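Local coordinates for alanine glyoxylate transaminase (Thermococcus litoralis, PDB 2ZC0), which probably transfers the amino group of alanine to glyoxylate, giving pyruvate and glycine, with pyridoxal 5'-phosphate as cofactor, at residues K311-M315 / I390-I394; G76-L80 / Q284-L288; A318-L323 / I394-A398. One frame throughout, in Å; residues are numbered along the deposited sequence.

Contact 1 of 3, residues K311-M315 / I390-I394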
loop_
_atom_site.group_PDB
_atom_site.type_symbol
_atom_site.label_atom_id
_atom_site.label_comp_id
_atom_site.label_asym_id
_atom_site.label_seq_id
_atom_site.Cartn_x
_atom_site.Cartn_y
_atom_site.Cartn_z
ATOM N N LYS A 311 5.001 -31.904 -34.069
ATOM C CA LYS A 311 5.824 -32.080 -32.879
ATOM C C LYS A 311 4.916 -32.475 -31.715
ATOM O O LYS A 311 5.322 -33.206 -30.818
ATOM C CB LYS A 311 6.559 -30.789 -32.541
ATOM C CG LYS A 311 7.622 -30.382 -33.543
ATOM C CD LYS A 311 8.420 -29.238 -32.960
ATOM C CE LYS A 311 9.502 -28.737 -33.891
ATOM N NZ LYS A 311 10.354 -27.765 -33.168
ATOM N N ARG A 312 3.686 -31.970 -31.746
ATOM C CA ARG A 312 2.692 -32.261 -30.723
ATOM C C ARG A 312 2.356 -33.755 -30.759
ATOM O O ARG A 312 2.292 -34.412 -29.717
ATOM C CB ARG A 312 1.429 -31.425 -30.978
ATOM C CG ARG A 312 0.348 -31.484 -29.888
ATOM C CD ARG A 312 -0.407 -32.813 -29.882
ATOM N NE ARG A 312 -1.032 -33.113 -31.171
ATOM C CZ ARG A 312 -2.252 -32.730 -31.543
ATOM N NH1 ARG A 312 -3.019 -32.018 -30.726
ATOM N NH2 ARG A 312 -2.709 -33.067 -32.745
ATOM N N ASP A 313 2.149 -34.287 -31.960
ATOM C CA ASP A 313 1.818 -35.701 -32.115
ATOM C C ASP A 313 3.021 -36.584 -31.799
ATOM O O ASP A 313 2.880 -37.621 -31.155
ATOM C CB ASP A 313 1.331 -35.987 -33.538
ATOM C CG ASP A 313 0.157 -35.127 -33.931
ATOM O OD1 ASP A 313 -0.766 -34.964 -33.106
ATOM O OD2 ASP A 313 0.145 -34.619 -35.068
ATOM N N ILE A 314 4.198 -36.158 -32.253
ATOM C CA ILE A 314 5.439 -36.890 -32.019
ATOM C C ILE A 314 5.744 -37.044 -30.532
ATOM O O ILE A 314 6.128 -38.126 -30.090
ATOM C CB ILE A 314 6.646 -36.201 -32.727
ATOM C CG1 ILE A 314 6.524 -36.347 -34.246
ATOM C CG2 ILE A 314 7.957 -36.822 -32.278
ATOM C CD1 ILE A 314 7.639 -35.663 -35.024
ATOM N N MET A 315 5.572 -35.978 -29.750
ATOM C CA MET A 315 5.849 -36.073 -28.314
ATOM C C MET A 315 4.832 -36.980 -27.639
ATOM O O MET A 315 5.171 -37.733 -26.730
ATOM C CB MET A 315 5.836 -34.698 -27.640
ATOM C CG MET A 315 6.077 -34.789 -26.125
ATOM S SD MET A 315 6.411 -33.221 -25.284
ATOM C CE MET A 315 8.088 -32.926 -25.811
ATOM N N ILE A 390 12.937 -34.456 -29.785
ATOM C CA ILE A 390 11.820 -34.866 -28.943
ATOM C C ILE A 390 11.846 -36.344 -28.531
ATOM O O ILE A 390 11.831 -36.651 -27.344
ATOM C CB ILE A 390 10.474 -34.525 -29.615
ATOM C CG1 ILE A 390 10.358 -33.010 -29.772
ATOM C CG2 ILE A 390 9.323 -35.064 -28.790
ATOM C CD1 ILE A 390 9.102 -32.556 -30.493
ATOM N N PRO A 391 11.901 -37.276 -29.499
ATOM C CA PRO A 391 11.925 -38.702 -29.133
ATOM C C PRO A 391 13.103 -39.055 -28.233
ATOM O O PRO A 391 12.951 -39.765 -27.239
ATOM C CB PRO A 391 12.006 -39.403 -30.487
ATOM C CG PRO A 391 11.292 -38.434 -31.407
ATOM C CD PRO A 391 11.868 -37.115 -30.965
ATOM N N ILE A 392 14.278 -38.550 -28.586
ATOM C CA ILE A 392 15.479 -38.810 -27.802
ATOM C C ILE A 392 15.281 -38.283 -26.385
ATOM O O ILE A 392 15.580 -38.975 -25.412
ATOM C CB ILE A 392 16.710 -38.133 -28.447
ATOM C CG1 ILE A 392 16.930 -38.697 -29.851
ATOM C CG2 ILE A 392 17.947 -38.373 -27.598
ATOM C CD1 ILE A 392 18.018 -37.999 -30.626
ATOM N N GLY A 393 14.759 -37.060 -26.279
ATOM C CA GLY A 393 14.516 -36.452 -24.981
ATOM C C GLY A 393 13.530 -37.234 -24.135
ATOM O O GLY A 393 13.767 -37.458 -22.947
ATOM N N ILE A 394 12.413 -37.645 -24.727
ATOM C CA ILE A 394 11.428 -38.416 -23.977
ATOM C C ILE A 394 11.947 -39.812 -23.612
ATOM O O ILE A 394 11.543 -40.369 -22.592
ATOM C CB ILE A 394 10.088 -38.551 -24.749
ATOM C CG1 ILE A 394 9.273 -37.266 -24.608
ATOM C CG2 ILE A 394 9.284 -39.730 -24.223
ATOM C CD1 ILE A 394 9.574 -36.256 -25.670
#
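Lys311 opens the contact with the aliphatic part of its side chain: its CB lies 3.7 Å from CD1 of Ile390, while the extended chain carries NZ off to a salt bridge with Asp45 and to the carbonyl oxygens of Ser383 and Pro385. A long, flexible lysine suits this place, since it can offer hydrocarbon to the isoleucine and still deliver its charge to a polar cluster. Arg312 directs its CB away from 390-394; its NE is 2.7 Å from OD1 of the next residue, Asp313, in a salt bridge, and NH2 forms another with Glu223. Ile314, by contrast, faces the partner helix, its CG2 resting 3.8 Å from CG of Pro391 and 4.1 Å from CG2 of Ile390. At Met315 the backbones come closest, the CA atoms of Met315 and Ile390 being 6.1 Å apart; Ile390 CG2 sits 3.6 Å from Met315 CA. The methionine side chain then reaches along the partner, bringing CE to 3.6 Å from CD1 of Ile394, one turn further on.

The axes of 311-315 and 390-394 run roughly the same way, crossing at -31° and 10.3 Å apart at closest approach. As in related aminotransferases, both helices belong to the C-terminal small domain, the long helix 295-322 leading into it. Ile390 fills much of the gap, touching Lys311, Ile314 and Met315. No hydrogen bond or salt bridge crosses between the segments, so shape and the exclusion of water hold them together, while the charged groups find partners within 311-315 or outside both segments.

Contact 2 of 3, residues G76-L80 / Q284-L288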
loop_
_atom_site.group_PDB
_atom_site.type_symbol
_atom_site.label_atom_id
_atom_site.label_comp_id
_atom_site.label_asym_id
_atom_site.label_seq_id
_atom_site.Cartn_x
_atom_site.Cartn_y
_atom_site.Cartn_z
ATOM N N GLY A 76 0.747 2.277 -29.205
ATOM C CA GLY A 76 1.192 1.620 -30.420
ATOM C C GLY A 76 0.756 2.347 -31.680
ATOM O O GLY A 76 -0.295 2.981 -31.686
ATOM N N ILE A 77 1.550 2.260 -32.745
ATOM C CA ILE A 77 1.201 2.941 -33.985
ATOM C C ILE A 77 -0.202 2.546 -34.433
ATOM O O ILE A 77 -0.594 1.381 -34.335
ATOM C CB ILE A 77 2.207 2.629 -35.122
ATOM C CG1 ILE A 77 2.392 1.121 -35.265
ATOM C CG2 ILE A 77 3.553 3.306 -34.841
ATOM C CD1 ILE A 77 3.426 0.749 -36.317
ATOM N N PRO A 78 -0.980 3.522 -34.936
ATOM C CA PRO A 78 -2.355 3.296 -35.403
ATOM C C PRO A 78 -2.519 2.173 -36.435
ATOM O O PRO A 78 -3.492 1.422 -36.383
ATOM C CB PRO A 78 -2.759 4.660 -35.967
ATOM C CG PRO A 78 -1.911 5.629 -35.183
ATOM C CD PRO A 78 -0.581 4.932 -35.114
ATOM N N GLU A 79 -1.582 2.063 -37.374
ATOM C CA GLU A 79 -1.674 1.028 -38.404
ATOM C C GLU A 79 -1.712 -0.375 -37.790
ATOM O O GLU A 79 -2.524 -1.203 -38.187
ATOM C CB GLU A 79 -0.484 1.111 -39.381
ATOM C CG GLU A 79 -0.157 2.508 -39.916
ATOM C CD GLU A 79 0.367 3.440 -38.838
ATOM O OE1 GLU A 79 1.130 2.972 -37.968
ATOM O OE2 GLU A 79 0.025 4.638 -38.864
ATOM N N LEU A 80 -0.832 -0.629 -36.822
ATOM C CA LEU A 80 -0.761 -1.927 -36.150
ATOM C C LEU A 80 -2.068 -2.232 -35.414
ATOM O O LEU A 80 -2.592 -3.341 -35.488
ATOM C CB LEU A 80 0.397 -1.949 -35.143
ATOM C CG LEU A 80 1.230 -3.236 -35.048
ATOM C CD1 LEU A 80 2.134 -3.175 -33.838
ATOM C CD2 LEU A 80 0.327 -4.450 -34.970
ATOM N N GLN A 284 7.019 -3.462 -33.871
ATOM C CA GLN A 284 5.673 -3.076 -34.268
ATOM C C GLN A 284 5.565 -3.028 -35.794
ATOM O O GLN A 284 4.622 -3.561 -36.377
ATOM C CB GLN A 284 5.300 -1.714 -33.666
ATOM C CG GLN A 284 5.167 -1.685 -32.137
ATOM C CD GLN A 284 4.597 -0.369 -31.646
ATOM O OE1 GLN A 284 5.230 0.350 -30.856
ATOM N NE2 GLN A 284 3.392 -0.039 -32.113
ATOM N N TYR A 285 6.536 -2.394 -36.438
ATOM C CA TYR A 285 6.530 -2.288 -37.888
ATOM C C TYR A 285 6.718 -3.656 -38.548
ATOM O O TYR A 285 6.055 -3.964 -39.538
ATOM C CB TYR A 285 7.596 -1.282 -38.340
ATOM C CG TYR A 285 7.079 0.141 -38.325
ATOM C CD1 TYR A 285 6.066 0.532 -39.194
ATOM C CD2 TYR A 285 7.565 1.083 -37.414
ATOM C CE1 TYR A 285 5.540 1.817 -39.164
ATOM C CE2 TYR A 285 7.045 2.379 -37.372
ATOM C CZ TYR A 285 6.027 2.733 -38.254
ATOM O OH TYR A 285 5.475 3.997 -38.220
ATOM N N ILE A 286 7.602 -4.478 -37.986
ATOM C CA ILE A 286 7.820 -5.818 -38.514
ATOM C C ILE A 286 6.487 -6.574 -38.484
ATOM O O ILE A 286 6.125 -7.259 -39.445
ATOM C CB ILE A 286 8.851 -6.611 -37.676
ATOM C CG1 ILE A 286 10.269 -6.088 -37.924
ATOM C CG2 ILE A 286 8.787 -8.096 -38.034
ATOM C CD1 ILE A 286 11.337 -6.896 -37.200
ATOM N N ALA A 287 5.769 -6.445 -37.370
ATOM C CA ALA A 287 4.473 -7.100 -37.177
ATOM C C ALA A 287 3.405 -6.526 -38.099
ATOM O O ALA A 287 2.486 -7.234 -38.519
ATOM C CB ALA A 287 4.023 -6.953 -35.716
ATOM N N LEU A 288 3.525 -5.235 -38.396
ATOM C CA LEU A 288 2.577 -4.558 -39.268
ATOM C C LEU A 288 2.662 -5.101 -40.692
ATOM O O LEU A 288 1.638 -5.372 -41.320
ATOM C CB LEU A 288 2.840 -3.052 -39.276
ATOM C CG LEU A 288 1.956 -2.236 -40.224
ATOM C CD1 LEU A 288 0.486 -2.444 -39.883
ATOM C CD2 LEU A 288 2.333 -0.775 -40.122
#
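This is a buried, largely apolar contact between the start of helix 78-91 and the middle of helix 281-292, two elements about two hundred residues apart in sequence. Ile77, at the N-cap position of the first helix, meets the Tyr285 ring and reaches Leu288. Its CD1 lies over one face of the ring, 3.8 Å from the centroid and 13° off the ring normal, a CH-pi contact, and is also 4.2 Å from CD2 of Leu288. A flat aromatic face accepts the slim end of an isoleucine well, and the tyrosine keeps its polar end satisfied by hydrogen-bonding through OH to Lys67.

Gly76, just before, has phi/psi of 100/149, where a CB would jam against the preceding carbonyl oxygen; a residue without a side chain fits. In this aspartate aminotransferase-like fold the two helices meet outside the cofactor pocket, the Gln284 side chain lying about 12 Å from a bound PMP, and helix 51-64 covers another side of helix 281-292 through Ile286.

The first turn of helix 78-91 completes the joint. CB of Glu79 packs 3.5 Å from CD2 of Leu288, the methylene part of an acidic residue serving as hydrocarbon. Leu80 brings CD1 to 3.5 Å from CB of Gln284, and its backbone N is 3.8 Å from CD1 of Leu288; here the CA atoms of Leu80 and Leu288 approach to 5.3 Å.

Contact 3 of 3, residues A318-L323 / I394-A398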
loop_
_atom_site.group_PDB
_atom_site.type_symbol
_atom_site.label_atom_id
_atom_site.label_comp_id
_atom_site.label_asym_id
_atom_site.label_seq_id
_atom_site.Cartn_x
_atom_site.Cartn_y
_atom_site.Cartn_z
ATOM N N ALA A 318 5.718 -40.610 -28.653
ATOM C CA ALA A 318 6.856 -41.073 -27.885
ATOM C C ALA A 318 6.464 -41.388 -26.449
ATOM O O ALA A 318 6.865 -42.410 -25.904
ATOM C CB ALA A 318 7.958 -40.028 -27.913
ATOM N N LEU A 319 5.672 -40.509 -25.842
ATOM C CA LEU A 319 5.247 -40.699 -24.461
ATOM C C LEU A 319 4.385 -41.938 -24.277
ATOM O O LEU A 319 4.655 -42.765 -23.405
ATOM C CB LEU A 319 4.485 -39.464 -23.963
ATOM C CG LEU A 319 5.321 -38.273 -23.472
ATOM C CD1 LEU A 319 4.444 -37.048 -23.340
ATOM C CD2 LEU A 319 5.975 -38.615 -22.138
ATOM N N GLU A 320 3.351 -42.065 -25.103
ATOM C CA GLU A 320 2.438 -43.199 -25.018
ATOM C C GLU A 320 3.152 -44.512 -25.342
ATOM O O GLU A 320 2.755 -45.579 -24.872
ATOM C CB GLU A 320 1.257 -42.978 -25.966
ATOM C CG GLU A 320 -0.093 -43.342 -25.364
ATOM C CD GLU A 320 -1.171 -42.308 -25.675
ATOM O OE1 GLU A 320 -1.256 -41.866 -26.846
ATOM O OE2 GLU A 320 -1.938 -41.946 -24.751
ATOM N N ASN A 321 4.219 -44.416 -26.131
ATOM C CA ASN A 321 5.008 -45.576 -26.526
ATOM C C ASN A 321 6.017 -46.014 -25.461
ATOM O O ASN A 321 6.223 -47.209 -25.254
ATOM C CB ASN A 321 5.742 -45.276 -27.838
ATOM C CG ASN A 321 6.689 -46.387 -28.248
ATOM O OD1 ASN A 321 6.627 -47.499 -27.716
ATOM N ND2 ASN A 321 7.575 -46.093 -29.206
ATOM N N HIS A 322 6.634 -45.052 -24.780
ATOM C CA HIS A 322 7.631 -45.369 -23.764
ATOM C C HIS A 322 7.163 -45.216 -22.315
ATOM O O HIS A 322 7.789 -45.765 -21.408
ATOM C CB HIS A 322 8.899 -44.544 -24.003
ATOM C CG HIS A 322 9.484 -44.729 -25.370
ATOM N ND1 HIS A 322 10.834 -44.907 -25.586
ATOM C CD2 HIS A 322 8.901 -44.761 -26.592
ATOM C CE1 HIS A 322 11.055 -45.043 -26.883
ATOM N NE2 HIS A 322 9.899 -44.958 -27.515
ATOM N N LEU A 323 6.086 -44.464 -22.091
ATOM C CA LEU A 323 5.531 -44.300 -20.743
ATOM C C LEU A 323 4.013 -44.516 -20.741
ATOM O O LEU A 323 3.266 -43.704 -20.196
ATOM C CB LEU A 323 5.821 -42.906 -20.172
ATOM C CG LEU A 323 7.212 -42.528 -19.656
ATOM C CD1 LEU A 323 7.813 -43.678 -18.853
ATOM C CD2 LEU A 323 8.091 -42.169 -20.832
ATOM N N ILE A 394 12.413 -37.645 -24.727
ATOM C CA ILE A 394 11.428 -38.416 -23.977
ATOM C C ILE A 394 11.947 -39.812 -23.612
ATOM O O ILE A 394 11.543 -40.369 -22.592
ATOM C CB ILE A 394 10.088 -38.551 -24.749
ATOM C CG1 ILE A 394 9.273 -37.266 -24.608
ATOM C CG2 ILE A 394 9.284 -39.730 -24.223
ATOM C CD1 ILE A 394 9.574 -36.256 -25.670
ATOM N N LYS A 395 12.827 -40.381 -24.437
ATOM C CA LYS A 395 13.380 -41.709 -24.134
ATOM C C LYS A 395 14.273 -41.617 -22.904
ATOM O O LYS A 395 14.154 -42.417 -21.974
ATOM C CB LYS A 395 14.180 -42.263 -25.324
ATOM C CG LYS A 395 13.314 -42.851 -26.431
ATOM C CD LYS A 395 14.113 -43.188 -27.692
ATOM C CE LYS A 395 13.180 -43.556 -28.841
ATOM N NZ LYS A 395 13.904 -43.671 -30.136
ATOM N N LYS A 396 15.165 -40.631 -22.909
ATOM C CA LYS A 396 16.074 -40.403 -21.790
ATOM C C LYS A 396 15.244 -40.153 -20.542
ATOM O O LYS A 396 15.594 -40.593 -19.447
ATOM C CB LYS A 396 16.960 -39.182 -22.066
ATOM C CG LYS A 396 18.064 -39.418 -23.077
ATOM C CD LYS A 396 18.797 -38.129 -23.404
ATOM C CE LYS A 396 20.166 -38.404 -24.023
ATOM N NZ LYS A 396 21.134 -38.938 -23.013
ATOM N N LEU A 397 14.136 -39.441 -20.719
ATOM C CA LEU A 397 13.239 -39.128 -19.614
ATOM C C LEU A 397 12.631 -40.415 -19.074
ATOM O O LEU A 397 12.489 -40.591 -17.862
ATOM C CB LEU A 397 12.138 -38.171 -20.103
ATOM C CG LEU A 397 10.930 -37.820 -19.224
ATOM C CD1 LEU A 397 9.899 -38.924 -19.306
ATOM C CD2 LEU A 397 11.362 -37.583 -17.787
ATOM N N ALA A 398 12.275 -41.311 -19.990
ATOM C CA ALA A 398 11.683 -42.600 -19.639
ATOM C C ALA A 398 12.715 -43.454 -18.907
ATOM O O ALA A 398 12.381 -44.182 -17.973
ATOM C CB ALA A 398 11.205 -43.315 -20.905
#
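Apolar contacts between branched side chains and small ones make up the centre of this interface. Ile394 supplies CG2 as a shared surface: CB of Ala318 is 3.9 Å from it, CD2 of Leu319 is 4.1 Å from it and CD2 of Leu323 is 4.3 Å from it. A beta-branched residue suits such a place because its methyl group stands close to the backbone and stays in a fixed position between neighbours. Leu323 also puts CD2 3.3 Å from CB of Ala398 and 4.0 Å from CD1 of Leu397.

The small CB groups of Ala318 and Ala398 point toward the other helix and leave room for Ile394 and Leu323 to pack against them. The CA atoms of Ala318 and Ile394 are 6.6 Å apart, those of His322 and Ala398 6.4 Å. These contacts join the C-terminal end of the long helix 295-322 to helix 389-404 within the C-terminal small domain, as in related PLP-dependent aminotransferases. The axes of 318-322 and 394-398 lie 9.9 Å apart at closest approach and cross at -32°, running roughly the same way. Leu319 and Leu323 also rest on Phe339 of strand 336-340, and Leu397 packs on helix 347-357, so the apolar layer continues beyond the pair.

Polar residues border this layer. His322 directs CB toward the partner, 4.1 Å from CB of Ala398, and lies with the exposed Lys395 at the margin of the contact. The backbone bond from Leu323 N to Leu319 O, 2.6 Å, closes the last turn before Leu323 itself leaves helical geometry.

How the contacts relate
Contacts 1 and 3 belong to one interface: both pair helix 295-322 with helix 389-404, share Ile394, and have centres about 8 Å apart. Contact 2 lies far off, its centre about 36 Å from that of contact 1 and 43 Å from that of contact 3, although helix 281-292 directly precedes helix 295-322 in the chain. All three are mainly buried. Contact 3 has the most exposed border, with Lys395 and His322 at its edge, and includes two alanines facing the partner; contact 1 uses isoleucines, proline and methionine flanked by charged residues; contact 2, joining a helix start to a helix middle, is the one with a CH-pi contact, Ile77 over the face of Tyr285.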